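Long-range contacts in MutT/nudix family protein (PDB 2FML), which is of unknown function but, as a MutT/nudix family protein with a probable DNA-binding winged helix, may bind or hydrolyse a nucleotide-like ligand and regulate transcription: residues E107-F112 / S127-I132; H147-E152 / L160-V165. One frame throughout, in Å; residues are numbered along the deposited sequence.

Contact 1 of 2, residues E107-F112 / S127-I132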
ATOM      1  N   GLU A 107      -5.169   1.097  -8.939  1.00 59.40           N
ATOM      2  CA  GLU A 107      -3.999   0.889  -8.132  1.00 60.59           C
ATOM      3  C   GLU A 107      -4.380   0.828  -6.651  1.00 58.02           C
ATOM      4  O   GLU A 107      -5.207   1.597  -6.190  1.00 57.53           O
ATOM      5  CB  GLU A 107      -2.918   1.986  -8.399  1.00 59.58           C
ATOM      6  CG  GLU A 107      -3.267   3.418  -7.846  1.00 64.98           C
ATOM      7  CD  GLU A 107      -2.287   4.534  -8.374  1.00 65.95           C
ATOM      8  OE1 GLU A 107      -2.399   4.901  -9.583  1.00 69.26           O
ATOM      9  OE2 GLU A 107      -1.418   5.016  -7.582  1.00 68.55           O
ATOM     10  N   GLN A 108      -3.719  -0.042  -5.908  1.00 56.29           N
ATOM     11  CA  GLN A 108      -3.935  -0.067  -4.474  1.00 56.61           C
ATOM     12  C   GLN A 108      -3.405   1.230  -3.851  1.00 57.17           C
ATOM     13  O   GLN A 108      -2.343   1.711  -4.227  1.00 57.69           O
ATOM     14  CB  GLN A 108      -3.305  -1.300  -3.856  1.00 56.10           C
ATOM     15  CG  GLN A 108      -3.999  -1.735  -2.662  1.00 53.00           C
ATOM     16  CD  GLN A 108      -3.381  -2.969  -2.112  1.00 53.02           C
ATOM     17  OE1 GLN A 108      -3.777  -4.120  -2.436  1.00 56.45           O
ATOM     18  NE2 GLN A 108      -2.455  -2.764  -1.212  1.00 46.27           N
ATOM     19  N   LEU A 109      -4.181   1.861  -2.966  1.00 55.78           N
ATOM     20  CA  LEU A 109      -3.754   3.163  -2.498  1.00 54.27           C
ATOM     21  C   LEU A 109      -3.079   3.041  -1.096  1.00 54.36           C
ATOM     22  O   LEU A 109      -1.909   3.431  -0.897  1.00 53.62           O
ATOM     23  CB  LEU A 109      -4.953   4.133  -2.501  1.00 53.03           C
ATOM     24  CG  LEU A 109      -4.861   5.496  -1.782  1.00 56.22           C
ATOM     25  CD1 LEU A 109      -3.797   6.395  -2.370  1.00 54.15           C
ATOM     26  CD2 LEU A 109      -6.234   6.176  -1.754  1.00 55.64           C
ATOM     27  N   HIS A 110      -3.830   2.513  -0.131  1.00 53.98           N
ATOM     28  CA  HIS A 110      -3.401   2.466   1.236  1.00 53.40           C
ATOM     29  C   HIS A 110      -4.417   1.615   2.040  1.00 54.28           C
ATOM     30  O   HIS A 110      -5.627   1.583   1.692  1.00 55.43           O
ATOM     31  CB  HIS A 110      -3.281   3.876   1.806  1.00 51.71           C
ATOM     32  CG  HIS A 110      -2.713   3.915   3.191  1.00 52.59           C
ATOM     33  ND1 HIS A 110      -1.350   3.941   3.459  1.00 55.63           N
ATOM     34  CD2 HIS A 110      -3.333   3.947   4.394  1.00 53.30           C
ATOM     35  CE1 HIS A 110      -1.167   3.980   4.773  1.00 56.06           C
ATOM     36  NE2 HIS A 110      -2.358   3.979   5.358  1.00 56.06           N
ATOM     37  N   SER A 111      -3.930   0.914   3.078  1.00 53.44           N
ATOM     38  CA  SER A 111      -4.796   0.205   3.990  1.00 54.46           C
ATOM     39  C   SER A 111      -4.873   0.986   5.286  1.00 52.82           C
ATOM     40  O   SER A 111      -3.851   1.296   5.871  1.00 51.86           O
ATOM     41  CB  SER A 111      -4.341  -1.207   4.292  1.00 53.24           C
ATOM     42  OG  SER A 111      -3.926  -1.753   3.073  1.00 61.00           O
ATOM     43  N   PHE A 112      -6.119   1.174   5.733  1.00 52.73           N
ATOM     44  CA  PHE A 112      -6.485   1.891   6.940  1.00 51.69           C
ATOM     45  C   PHE A 112      -6.990   0.948   7.979  1.00 52.40           C
ATOM     46  O   PHE A 112      -7.868   0.118   7.701  1.00 52.43           O
ATOM     47  CB  PHE A 112      -7.564   2.894   6.549  1.00 52.63           C
ATOM     48  CG  PHE A 112      -7.034   3.974   5.644  1.00 53.61           C
ATOM     49  CD1 PHE A 112      -6.517   5.154   6.178  1.00 53.46           C
ATOM     50  CD2 PHE A 112      -7.101   3.808   4.264  1.00 51.58           C
ATOM     51  CE1 PHE A 112      -6.015   6.136   5.318  1.00 54.78           C
ATOM     52  CE2 PHE A 112      -6.610   4.769   3.425  1.00 52.18           C
ATOM     53  CZ  PHE A 112      -6.047   5.909   3.934  1.00 53.77           C
ATOM     54  N   SER A 127      -7.928   0.483   0.582  1.00 52.41           N
ATOM     55  CA  SER A 127      -8.444   1.414  -0.402  1.00 53.85           C
ATOM     56  C   SER A 127      -7.677   1.340  -1.762  1.00 53.12           C
ATOM     57  O   SER A 127      -6.518   0.992  -1.820  1.00 51.83           O
ATOM     58  CB  SER A 127      -8.465   2.846   0.161  1.00 52.59           C
ATOM     59  OG  SER A 127      -7.145   3.352   0.322  1.00 56.68           O
ATOM     60  N   TYR A 128      -8.400   1.689  -2.811  1.00 54.05           N
ATOM     61  CA  TYR A 128      -7.928   1.747  -4.177  1.00 54.02           C
ATOM     62  C   TYR A 128      -8.237   3.101  -4.824  1.00 54.05           C
ATOM     63  O   TYR A 128      -9.149   3.787  -4.413  1.00 53.66           O
ATOM     64  CB  TYR A 128      -8.562   0.612  -5.004  1.00 51.06           C
ATOM     65  CG  TYR A 128      -7.995  -0.733  -4.672  1.00 50.96           C
ATOM     66  CD1 TYR A 128      -7.074  -1.336  -5.519  1.00 47.10           C
ATOM     67  CD2 TYR A 128      -8.452  -1.453  -3.517  1.00 51.24           C
ATOM     68  CE1 TYR A 128      -6.590  -2.627  -5.242  1.00 52.14           C
ATOM     69  CE2 TYR A 128      -7.999  -2.709  -3.231  1.00 47.33           C
ATOM     70  CZ  TYR A 128      -7.036  -3.272  -4.060  1.00 50.19           C
ATOM     71  OH  TYR A 128      -6.546  -4.481  -3.735  1.00 51.93           O
ATOM     72  N   LEU A 129      -7.484   3.402  -5.879  1.00 55.15           N
ATOM     73  CA  LEU A 129      -7.558   4.638  -6.662  1.00 56.07           C
ATOM     74  C   LEU A 129      -7.676   4.238  -8.149  1.00 56.69           C
ATOM     75  O   LEU A 129      -7.005   3.322  -8.612  1.00 56.21           O
ATOM     76  CB  LEU A 129      -6.266   5.431  -6.461  1.00 55.78           C
ATOM     77  CG  LEU A 129      -5.960   6.696  -7.262  1.00 57.56           C
ATOM     78  CD1 LEU A 129      -7.192   7.678  -7.242  1.00 58.01           C
ATOM     79  CD2 LEU A 129      -4.737   7.374  -6.627  1.00 56.12           C
ATOM     80  N   ALA A 130      -8.572   4.886  -8.891  1.00 57.85           N
ATOM     81  CA  ALA A 130      -8.584   4.715 -10.348  1.00 58.07           C
ATOM     82  C   ALA A 130      -8.993   6.003 -10.992  1.00 56.87           C
ATOM     83  O   ALA A 130      -9.771   6.798 -10.388  1.00 56.89           O
ATOM     84  CB  ALA A 130      -9.539   3.587 -10.766  1.00 58.41           C
ATOM     85  N   PHE A 131      -8.457   6.188 -12.199  1.00 56.34           N
ATOM     86  CA  PHE A 131      -8.712   7.338 -13.078  1.00 56.28           C
ATOM     87  C   PHE A 131      -9.503   6.828 -14.243  1.00 56.81           C
ATOM     88  O   PHE A 131      -9.031   5.912 -14.914  1.00 56.96           O
ATOM     89  CB  PHE A 131      -7.400   7.861 -13.633  1.00 55.09           C
ATOM     90  CG  PHE A 131      -6.361   8.082 -12.607  1.00 55.73           C
ATOM     91  CD1 PHE A 131      -6.523   9.061 -11.627  1.00 56.34           C
ATOM     92  CD2 PHE A 131      -5.203   7.319 -12.616  1.00 58.51           C
ATOM     93  CE1 PHE A 131      -5.556   9.268 -10.672  1.00 54.56           C
ATOM     94  CE2 PHE A 131      -4.213   7.536 -11.679  1.00 58.77           C
ATOM     95  CZ  PHE A 131      -4.395   8.511 -10.701  1.00 57.64           C
ATOM     96  N   ILE A 132     -10.673   7.408 -14.497  1.00 56.93           N
ATOM     97  CA  ILE A 132     -11.632   6.865 -15.444  1.00 58.05           C
ATOM     98  C   ILE A 132     -12.387   8.007 -16.152  1.00 58.83           C
ATOM     99  O   ILE A 132     -12.132   9.180 -15.883  1.00 58.07           O
ATOM    100  CB  ILE A 132     -12.618   5.841 -14.750  1.00 59.19           C
ATOM    101  CG1 ILE A 132     -13.507   6.507 -13.670  1.00 58.92           C
ATOM    102  CG2 ILE A 132     -11.816   4.680 -14.101  1.00 59.90           C
ATOM    103  CD1 ILE A 132     -14.946   5.934 -13.599  1.00 57.40           C
TER
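Glu-107 and Leu-129 grip each other by their backbones twice over: the amide N of Glu-107 gives to Leu-129 O at 2.9 Å, and Leu-129 N returns a bond to Glu-107 O. Two residues on, past the non-hydrogen-bonded pair Gln-108/Tyr-128, Leu-109 N donates to Ser-127 O at 2.7 Å. The carbonyl of His-110 then takes two donors from a single residue, Ser-127 N at 2.8 Å and Ser-127 OG at 2.7 Å. Ser-127 OG can reach it because it sits between its own backbone N and carbonyl carbon (chi1 69°), and the same oxygen lies in plane at the edge of the Phe-112 ring. Leu-109 and His-110 thus both face Ser-127, a classic beta bulge in the antiparallel hairpin of strands 106-112 and 123-131 within the nudix domain. Leu-109 O accepts a hydrogen bond from Arg-196 NH1 of helix 186-200. Among the side chains, Gln-108 CG rests over one face of the Tyr-128 ring, 3.9 Å from its centroid and offset toward the rim, while the Tyr-128 hydroxyl is hydrogen-bonded to Thr-85 OG1. Glu-107 lies beside Leu-129, its CG 3.9 Å from Leu-129 CB, and its carboxylate oxygen OE1 comes 3.8 Å from Phe-131 CE2, with the carboxylate and ring planes almost perpendicular.

Contact 2 of 2, residues H147-E152 / L160-V165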
ATOM      1  N   HIS A 147     -23.141  10.103  -7.094  1.00 53.46           N
ATOM      2  CA  HIS A 147     -22.905  11.304  -7.901  1.00 52.60           C
ATOM      3  C   HIS A 147     -21.436  11.483  -8.068  1.00 52.79           C
ATOM      4  O   HIS A 147     -20.636  11.122  -7.189  1.00 53.27           O
ATOM      5  CB  HIS A 147     -23.437  12.559  -7.210  1.00 51.48           C
ATOM      6  CG  HIS A 147     -24.917  12.581  -6.995  1.00 52.23           C
ATOM      7  ND1 HIS A 147     -25.488  12.686  -5.736  1.00 53.61           N
ATOM      8  CD2 HIS A 147     -25.950  12.544  -7.878  1.00 51.26           C
ATOM      9  CE1 HIS A 147     -26.809  12.711  -5.862  1.00 52.53           C
ATOM     10  NE2 HIS A 147     -27.113  12.605  -7.144  1.00 53.06           N
ATOM     11  N   TRP A 148     -21.088  12.125  -9.171  1.00 53.44           N
ATOM     12  CA  TRP A 148     -19.764  12.672  -9.386  1.00 52.74           C
ATOM     13  C   TRP A 148     -19.751  14.025  -8.693  1.00 53.13           C
ATOM     14  O   TRP A 148     -20.412  14.956  -9.135  1.00 54.09           O
ATOM     15  CB  TRP A 148     -19.530  12.862 -10.907  1.00 51.79           C
ATOM     16  CG  TRP A 148     -19.211  11.583 -11.639  1.00 51.08           C
ATOM     17  CD1 TRP A 148     -20.003  10.919 -12.580  1.00 50.95           C
ATOM     18  CD2 TRP A 148     -18.005  10.814 -11.522  1.00 52.20           C
ATOM     19  NE1 TRP A 148     -19.362   9.783 -13.002  1.00 50.98           N
ATOM     20  CE2 TRP A 148     -18.129   9.707 -12.390  1.00 49.97           C
ATOM     21  CE3 TRP A 148     -16.829  10.950 -10.750  1.00 52.46           C
ATOM     22  CZ2 TRP A 148     -17.131   8.750 -12.515  1.00 49.93           C
ATOM     23  CZ3 TRP A 148     -15.828  10.006 -10.887  1.00 52.56           C
ATOM     24  CH2 TRP A 148     -15.983   8.925 -11.802  1.00 51.80           C
ATOM     25  N   PHE A 149     -19.005  14.137  -7.599  1.00 54.28           N
ATOM     26  CA  PHE A 149     -18.843  15.396  -6.901  1.00 54.57           C
ATOM     27  C   PHE A 149     -17.746  16.206  -7.566  1.00 55.43           C
ATOM     28  O   PHE A 149     -16.690  15.694  -7.907  1.00 55.74           O
ATOM     29  CB  PHE A 149     -18.488  15.152  -5.423  1.00 53.56           C
ATOM     30  CG  PHE A 149     -19.702  14.979  -4.514  1.00 51.85           C
ATOM     31  CD1 PHE A 149     -20.603  13.928  -4.711  1.00 47.35           C
ATOM     32  CD2 PHE A 149     -19.892  15.838  -3.411  1.00 51.70           C
ATOM     33  CE1 PHE A 149     -21.719  13.778  -3.893  1.00 47.72           C
ATOM     34  CE2 PHE A 149     -21.006  15.691  -2.539  1.00 46.39           C
ATOM     35  CZ  PHE A 149     -21.926  14.677  -2.811  1.00 49.95           C
ATOM     36  N   ASN A 150     -17.996  17.482  -7.729  1.00 55.90           N
ATOM     37  CA  ASN A 150     -16.954  18.406  -8.104  1.00 56.78           C
ATOM     38  C   ASN A 150     -15.834  18.437  -7.084  1.00 56.28           C
ATOM     39  O   ASN A 150     -16.070  18.647  -5.894  1.00 55.40           O
ATOM     40  CB  ASN A 150     -17.557  19.794  -8.115  1.00 58.10           C
ATOM     41  CG  ASN A 150     -17.284  20.498  -9.367  1.00 64.58           C
ATOM     42  OD1 ASN A 150     -18.200  20.662 -10.204  1.00 69.60           O
ATOM     43  ND2 ASN A 150     -15.994  20.868  -9.584  1.00 67.52           N
ATOM     44  N   LEU A 151     -14.612  18.268  -7.539  1.00 56.08           N
ATOM     45  CA  LEU A 151     -13.468  18.323  -6.647  1.00 56.31           C
ATOM     46  C   LEU A 151     -12.516  19.503  -7.018  1.00 56.92           C
ATOM     47  O   LEU A 151     -11.936  19.553  -8.110  1.00 57.44           O
ATOM     48  CB  LEU A 151     -12.770  16.963  -6.682  1.00 54.74           C
ATOM     49  CG  LEU A 151     -11.290  16.973  -6.298  1.00 58.42           C
ATOM     50  CD1 LEU A 151     -11.042  17.208  -4.785  1.00 53.82           C
ATOM     51  CD2 LEU A 151     -10.657  15.661  -6.777  1.00 59.52           C
ATOM     52  N   GLU A 152     -12.324  20.434  -6.098  1.00 57.91           N
ATOM     53  CA  GLU A 152     -11.513  21.615  -6.365  1.00 58.22           C
ATOM     54  C   GLU A 152     -10.489  21.861  -5.249  1.00 58.46           C
ATOM     55  O   GLU A 152     -10.830  21.802  -4.046  1.00 58.34           O
ATOM     56  CB  GLU A 152     -12.447  22.805  -6.538  1.00 58.94           C
ATOM     57  CG  GLU A 152     -11.787  24.073  -6.827  1.00 63.79           C
ATOM     58  CD  GLU A 152     -12.473  24.844  -7.923  1.00 74.92           C
ATOM     59  OE1 GLU A 152     -13.722  25.012  -7.855  1.00 79.95           O
ATOM     60  OE2 GLU A 152     -11.761  25.308  -8.857  1.00 78.62           O
ATOM     61  N   LEU A 160     -15.237  19.024  -2.175  1.00 57.22           N
ATOM     62  CA  LEU A 160     -16.084  18.144  -2.923  1.00 56.32           C
ATOM     63  C   LEU A 160     -17.486  18.693  -2.827  1.00 55.43           C
ATOM     64  O   LEU A 160     -18.038  18.839  -1.724  1.00 55.65           O
ATOM     65  CB  LEU A 160     -16.071  16.753  -2.287  1.00 56.25           C
ATOM     66  CG  LEU A 160     -14.862  16.149  -1.545  1.00 58.25           C
ATOM     67  CD1 LEU A 160     -15.165  14.671  -1.262  1.00 58.94           C
ATOM     68  CD2 LEU A 160     -13.563  16.261  -2.300  1.00 62.07           C
ATOM     69  N   SER A 161     -18.072  18.989  -3.974  1.00 53.93           N
ATOM     70  CA  SER A 161     -19.387  19.567  -3.989  1.00 54.35           C
ATOM     71  C   SER A 161     -20.342  18.930  -4.970  1.00 54.16           C
ATOM     72  O   SER A 161     -19.945  18.501  -6.035  1.00 55.55           O
ATOM     73  CB  SER A 161     -19.351  21.106  -4.107  1.00 54.47           C
ATOM     74  OG  SER A 161     -18.569  21.602  -5.173  1.00 53.62           O
ATOM     75  N   HIS A 162     -21.600  18.828  -4.561  1.00 54.23           N
ATOM     76  CA  HIS A 162     -22.696  18.457  -5.419  1.00 55.88           C
ATOM     77  C   HIS A 162     -23.934  19.180  -4.832  1.00 57.36           C
ATOM     78  O   HIS A 162     -24.178  19.083  -3.625  1.00 56.70           O
ATOM     79  CB  HIS A 162     -22.939  16.940  -5.438  1.00 55.12           C
ATOM     80  CG  HIS A 162     -24.046  16.534  -6.369  1.00 55.14           C
ATOM     81  ND1 HIS A 162     -25.323  16.213  -5.928  1.00 54.74           N
ATOM     82  CD2 HIS A 162     -24.084  16.451  -7.722  1.00 53.56           C
ATOM     83  CE1 HIS A 162     -26.092  15.944  -6.975  1.00 52.61           C
ATOM     84  NE2 HIS A 162     -25.368  16.080  -8.073  1.00 53.14           N
ATOM     85  N   GLU A 163     -24.696  19.886  -5.681  1.00 58.76           N
ATOM     86  CA  GLU A 163     -25.895  20.633  -5.238  1.00 61.09           C
ATOM     87  C   GLU A 163     -25.540  21.393  -3.935  1.00 60.35           C
ATOM     88  O   GLU A 163     -24.585  22.183  -3.947  1.00 59.13           O
ATOM     89  CB  GLU A 163     -27.142  19.724  -5.109  1.00 59.65           C
ATOM     90  CG  GLU A 163     -27.833  19.383  -6.476  1.00 64.11           C
ATOM     91  CD  GLU A 163     -28.785  18.158  -6.376  1.00 65.32           C
ATOM     92  OE1 GLU A 163     -29.269  17.905  -5.248  1.00 72.41           O
ATOM     93  OE2 GLU A 163     -29.040  17.443  -7.389  1.00 66.43           O
ATOM     94  N   ASP A 164     -26.268  21.130  -2.838  1.00 60.93           N
ATOM     95  CA  ASP A 164     -26.034  21.832  -1.564  1.00 62.02           C
ATOM     96  C   ASP A 164     -25.087  21.145  -0.593  1.00 60.86           C
ATOM     97  O   ASP A 164     -24.901  21.607   0.534  1.00 60.53           O
ATOM     98  CB  ASP A 164     -27.350  22.156  -0.877  1.00 63.22           C
ATOM     99  CG  ASP A 164     -27.866  23.536  -1.262  1.00 68.76           C
ATOM    100  OD1 ASP A 164     -27.513  24.540  -0.567  1.00 74.11           O
ATOM    101  OD2 ASP A 164     -28.627  23.621  -2.267  1.00 73.65           O
ATOM    102  N   VAL A 165     -24.475  20.051  -1.057  1.00 59.95           N
ATOM    103  CA  VAL A 165     -23.510  19.301  -0.290  1.00 58.86           C
ATOM    104  C   VAL A 165     -22.126  19.900  -0.475  1.00 58.48           C
ATOM    105  O   VAL A 165     -21.730  20.215  -1.599  1.00 58.66           O
ATOM    106  CB  VAL A 165     -23.513  17.794  -0.698  1.00 59.94           C
ATOM    107  CG1 VAL A 165     -22.554  16.975   0.223  1.00 56.28           C
ATOM    108  CG2 VAL A 165     -24.951  17.271  -0.673  1.00 57.82           C
TER
HETATM  109  O   HOH W   1     -16.041  21.672  -5.411  1.00 41.15           O
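His-147 lays its imidazole face to face on that of His-162, the centroids 3.8 Å apart and the planes inclined by 16°. His-162 CE1 stands over the centre of the His-147 ring, whereas His-147 CG lies offset toward the rim of its partner. Phe-149, which also meets Trp-72 of strand 72-78 edge-to-face, extends this aromatic cluster differently: His-162 CB sits squarely over its ring, 3.5 Å from the centroid, and Val-165 CG1 approaches Phe-149 CE2 to 3.4 Å. CG of His-162 stands anti to the backbone N (chi1 -178°), beyond a CB that lies over Phe-149. The type II' turn from His-162 to Val-165 brings Val-165 back to the edge of the Phe-149 ring. Asn-150 supplies the backbone pairing, its N donating to Ser-161 O and its O accepting from Ser-161 N, each at 2.8 Å. A water donates to Asn-150 O; its very short approach to Ser-161 OG is doubtful. At Leu-151, CD1 packs on Leu-160 CD2 at 3.7 Å, the two side chains lying side by side. This antiparallel hairpin of strands 143-154 and 157-162 is flanked by strand 55-63 along 143-154 and by strand 165-170 along 157-162.

How the contacts relate
Both contacts are antiparallel hairpin pairings in one mixed sheet of the nudix domain, contact 1 closing before contact 2 opens. Their centres lie about 20 Å apart, yet Ile-132 CD1 packs on Trp-148 CH2 at 3.6 Å. Contact 1 is buried near the chain centre, walled by helices 85-97 and 186-200; Ser-111 OG is hydrogen-bonded to Ser-111 OG of the second subunit, on which Gln-108 and His-110 pack, and five hydrogen bonds, one from a serine hydroxyl, join its strands. Contact 2, about 17 Å from that centre, is only partly buried and meets no other chain of the assembly; two backbone bonds cross there, beside stacked imidazoles and apolar packing of Phe-149, Val-165 and the leucines.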